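Local coordinates for protein LRA-12 (Uncultured bacterium, PDB 5AEB) that acts as a class B3 di-zinc metallo-beta-lactamase, probably opening the beta-lactam ring of antibiotics such as carbapenems, at residues M249-K252 against G253-E256; D255-L258 against D259-K263. All coordinates share one frame; numbering follows the deposited sequence.

Interaction 1: residues M249-K252 against G253-E256; sequences MDRK and GYDE
Asp255 OD1 is gripped by two nitrogens of Arg251, one helical turn earlier: NH2 reaches its syn lone pair at 3.0 Å, and NE adds a weak bond. The straighter bond of NE runs to Asp255 OD2, at 3.2 Å; it lies in the guanidinium plane but meets that oxygen from above the carboxylate. Arginine thus holds aspartate side-on, by a salt bridge whose two planes stand 62° apart. A bend in the Arg251 chain (chi2 62°) brings one guanidinium face against Tyr254, with CD2 of the ring 3.8 Å from Arg251 CZ. Arg251 NH1 and NH2 also donate to the carbonyls of Leu218 and Lys216, while the buried Tyr254 ring packs edge-to-face with Phe220 and Trp223 and its hydroxyl bonds to Met215 O.

At the start of helix 251-267, Asp250 is the N-cap. Its OD1 accepts from Gly253 N at 2.9 Å, and glycine, lacking a side chain, lets Asp250 OD2 sit 3.3 Å from Gly253 CA; OD2 makes a salt bridge with Lys236. Asp250 O serves both Tyr254 N, which begins the helical ladder, and the indole NE1 of Trp223.

On the exposed flank, the flexible Lys252 chain, bent at chi3 and chi4, brings NZ to Glu256 OE2 at 2.9 Å. Acidic groups at the cap and in the first turns probably interact favourably with the helix dipole, while their basic partners probably offset their charge; Lys236 and Arg251 also tie this end to neighbouring parts of the chain, whereas the Lys252-Glu256 pair stays within the helix.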
# COMPACT_ATOMS: atom_id res chain seq x y z
N MET A 249 -8.10 -8.87 13.34
CA MET A 249 -7.75 -8.21 14.58
C MET A 249 -6.52 -8.93 15.15
O MET A 249 -6.59 -10.11 15.50
CB MET A 249 -8.93 -8.21 15.54
CG MET A 249 -10.11 -7.32 15.10
SD MET A 249 -11.48 -7.37 16.32
CE MET A 249 -12.66 -6.36 15.43
N ASP A 250 -5.39 -8.23 15.21
CA ASP A 250 -4.10 -8.90 15.46
C ASP A 250 -3.05 -7.90 15.91
O ASP A 250 -2.03 -7.69 15.24
CB ASP A 250 -3.65 -9.67 14.18
CG ASP A 250 -2.34 -10.44 14.35
OD1 ASP A 250 -2.01 -10.86 15.48
OD2 ASP A 250 -1.61 -10.62 13.34
N ARG A 251 -3.30 -7.26 17.05
CA ARG A 251 -2.35 -6.33 17.57
C ARG A 251 -0.99 -6.97 17.85
O ARG A 251 0.04 -6.37 17.52
CB ARG A 251 -2.93 -5.62 18.80
CG ARG A 251 -2.03 -4.52 19.35
CD ARG A 251 -1.82 -3.40 18.35
NE ARG A 251 -0.61 -2.65 18.72
CZ ARG A 251 -0.46 -1.34 18.56
NH1 ARG A 251 -1.43 -0.60 18.02
NH2 ARG A 251 0.69 -0.77 18.91
N LYS A 252 -0.98 -8.19 18.39
CA LYS A 252 0.28 -8.92 18.66
C LYS A 252 1.09 -9.06 17.37
O LYS A 252 2.30 -8.82 17.39
CB LYS A 252 0.06 -10.31 19.29
CG LYS A 252 1.35 -10.91 19.85
CD LYS A 252 1.21 -12.25 20.55
CE LYS A 252 0.53 -13.26 19.65
NZ LYS A 252 1.31 -13.53 18.43
N GLY A 253 0.42 -9.42 16.27
CA GLY A 253 1.11 -9.60 14.98
C GLY A 253 1.80 -8.31 14.54
O GLY A 253 2.95 -8.32 14.11
N TYR A 254 1.08 -7.21 14.66
CA TYR A 254 1.57 -5.88 14.34
C TYR A 254 2.80 -5.47 15.19
O TYR A 254 3.84 -5.06 14.64
CB TYR A 254 0.43 -4.89 14.50
CG TYR A 254 0.74 -3.45 14.19
CD1 TYR A 254 0.73 -2.98 12.86
CD2 TYR A 254 1.01 -2.53 15.21
CE1 TYR A 254 0.97 -1.66 12.57
CE2 TYR A 254 1.25 -1.19 14.93
CZ TYR A 254 1.24 -0.76 13.60
OH TYR A 254 1.46 0.56 13.26
N ASP A 255 2.66 -5.59 16.51
CA ASP A 255 3.75 -5.37 17.44
C ASP A 255 4.95 -6.29 17.19
O ASP A 255 6.07 -5.81 17.24
CB ASP A 255 3.26 -5.47 18.90
CG ASP A 255 2.37 -4.28 19.33
OD1 ASP A 255 2.55 -3.12 18.86
OD2 ASP A 255 1.48 -4.50 20.20
N GLU A 256 4.73 -7.58 16.92
CA GLU A 256 5.85 -8.51 16.65
C GLU A 256 6.60 -8.03 15.40
O GLU A 256 7.84 -8.02 15.36
CB GLU A 256 5.38 -9.96 16.41
CG GLU A 256 5.24 -10.82 17.66
CD GLU A 256 4.46 -12.12 17.42
OE1 GLU A 256 4.17 -12.47 16.25
OE2 GLU A 256 4.10 -12.80 18.40

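Interaction 2: residues D255-L258 against D259-K263; sequences DESL and DKLQK
The flat peptide carbonyl of Ser257 is met by Leu261 with both backbone and side chain: Leu261 N donates to Ser257 O at 3.0 Å, and Leu261 CG lies 3.2 Å from the same oxygen. Leu261 places CG beside its backbone N (chi1 -60°), which sets the branch just beyond the carbonyl oxygen and carries CD1 on to 4.1 Å from Ser257 OG. The next carbonyl, that of Leu258, takes Gln262 N at 2.8 Å, and the carbonyls of Asp255 and Glu256 receive the amides of Asp259 and Lys260. The methylenes of Lys260 also drape along the backbone, CD coming to 3.4 Å from Glu256 O.

These four bonds, each from a residue to the one four places on, are the regular ladder of an alpha-helix. Helix 251-267 packs beside helix 204-216 on one outer face of the αβ/βα sandwich of the metallo-beta-lactamase fold, and its residue types follow that position. Leucine suits the inner side: Leu258 is buried against Met186, Met215 and Lys216, and Leu261 rests on Pro187 and Thr188. The leucines barely meet each other, Leu258 CD2 being 4.4 Å from Leu261 CD1; each packs mainly on parts of the fold outside the helix. The small Ser257 fits close to Met186. The Leu261 side chain lies about 8 Å from that of His161, a ligand of the first zinc.

Gln262 lies at the flank facing helix 204-216, where its long polar chain packs on Leu212 and Lys216 while NE2 bonds to Glu266. The charged Asp259, Lys260 and Lys263 suit the outer side, and there Lys263 NZ reaches back one turn to Asp259 OD1 at 3.0 Å, on the syn side but out of the carboxylate plane.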
# COMPACT_ATOMS: atom_id res chain seq x y z
N ASP A 255 2.66 -5.59 16.51
CA ASP A 255 3.75 -5.37 17.44
C ASP A 255 4.95 -6.29 17.19
O ASP A 255 6.07 -5.81 17.24
CB ASP A 255 3.26 -5.47 18.90
CG ASP A 255 2.37 -4.28 19.33
OD1 ASP A 255 2.55 -3.12 18.86
OD2 ASP A 255 1.48 -4.50 20.20
N GLU A 256 4.73 -7.58 16.92
CA GLU A 256 5.85 -8.51 16.65
C GLU A 256 6.60 -8.03 15.40
O GLU A 256 7.84 -8.02 15.36
CB GLU A 256 5.38 -9.96 16.41
CG GLU A 256 5.24 -10.82 17.66
CD GLU A 256 4.46 -12.12 17.42
OE1 GLU A 256 4.17 -12.47 16.25
OE2 GLU A 256 4.10 -12.80 18.40
N SER A 257 5.84 -7.61 14.40
CA SER A 257 6.41 -7.18 13.15
C SER A 257 7.23 -5.88 13.36
O SER A 257 8.35 -5.76 12.83
CB SER A 257 5.29 -7.01 12.13
OG SER A 257 5.79 -6.47 10.95
N LEU A 258 6.72 -4.93 14.13
CA LEU A 258 7.46 -3.69 14.34
C LEU A 258 8.73 -3.90 15.19
O LEU A 258 9.73 -3.20 15.02
CB LEU A 258 6.58 -2.59 14.93
CG LEU A 258 5.50 -1.99 14.02
CD1 LEU A 258 4.70 -0.98 14.82
CD2 LEU A 258 6.06 -1.35 12.75
N ASP A 259 8.65 -4.83 16.15
CA ASP A 259 9.79 -5.25 16.95
C ASP A 259 10.92 -5.72 16.02
O ASP A 259 12.02 -5.18 16.08
CB ASP A 259 9.37 -6.40 17.86
CG ASP A 259 10.24 -6.53 19.07
OD1 ASP A 259 11.26 -5.81 19.20
OD2 ASP A 259 9.91 -7.37 19.93
N LYS A 260 10.62 -6.70 15.16
CA LYS A 260 11.55 -7.20 14.15
C LYS A 260 12.11 -6.08 13.27
O LYS A 260 13.31 -6.00 13.03
CB LYS A 260 10.87 -8.23 13.28
CG LYS A 260 10.86 -9.61 13.92
CD LYS A 260 9.58 -10.39 13.62
CE LYS A 260 9.48 -10.80 12.14
NZ LYS A 260 8.07 -10.89 11.65
N LEU A 261 11.25 -5.17 12.83
CA LEU A 261 11.71 -4.11 11.96
C LEU A 261 12.56 -3.09 12.74
O LEU A 261 13.45 -2.46 12.17
CB LEU A 261 10.53 -3.47 11.22
CG LEU A 261 9.70 -4.40 10.32
CD1 LEU A 261 8.48 -3.63 9.87
CD2 LEU A 261 10.47 -4.96 9.13
N GLN A 262 12.28 -2.93 14.02
CA GLN A 262 13.08 -2.10 14.93
C GLN A 262 14.52 -2.64 15.05
O GLN A 262 15.47 -1.88 14.89
CB GLN A 262 12.39 -2.01 16.29
CG GLN A 262 13.25 -1.45 17.42
CD GLN A 262 13.50 0.04 17.26
OE1 GLN A 262 12.62 0.80 16.87
NE2 GLN A 262 14.73 0.45 17.54
N LYS A 263 14.66 -3.95 15.32
CA LYS A 263 15.97 -4.62 15.37
C LYS A 263 16.73 -4.47 14.05
O LYS A 263 17.96 -4.32 14.04
CB LYS A 263 15.81 -6.11 15.70
CG LYS A 263 15.09 -6.40 17.02
CD LYS A 263 15.62 -5.53 18.15
CE LYS A 263 14.56 -5.25 19.21
NZ LYS A 263 14.13 -6.51 19.89

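How the interactions relate
Following the chain, interaction 1 comes first, at the turn where residues 249 and 250 lead into helix 251-267; interaction 2 continues the same helix from its second turn. Neither closes a large loop: each joins neighbouring turns of one unbroken stretch. The two overlap at Asp255 and Glu256, whose side chains reach back into interaction 1 while their carbonyls point forward into interaction 2. They therefore run in series, with centres about 10 Å apart. Interaction 1 ties the helix start to the end of helix 204-216 and the segment around Trp223; interaction 2 sets the middle against helix 204-216 and the loop following strand 178-184.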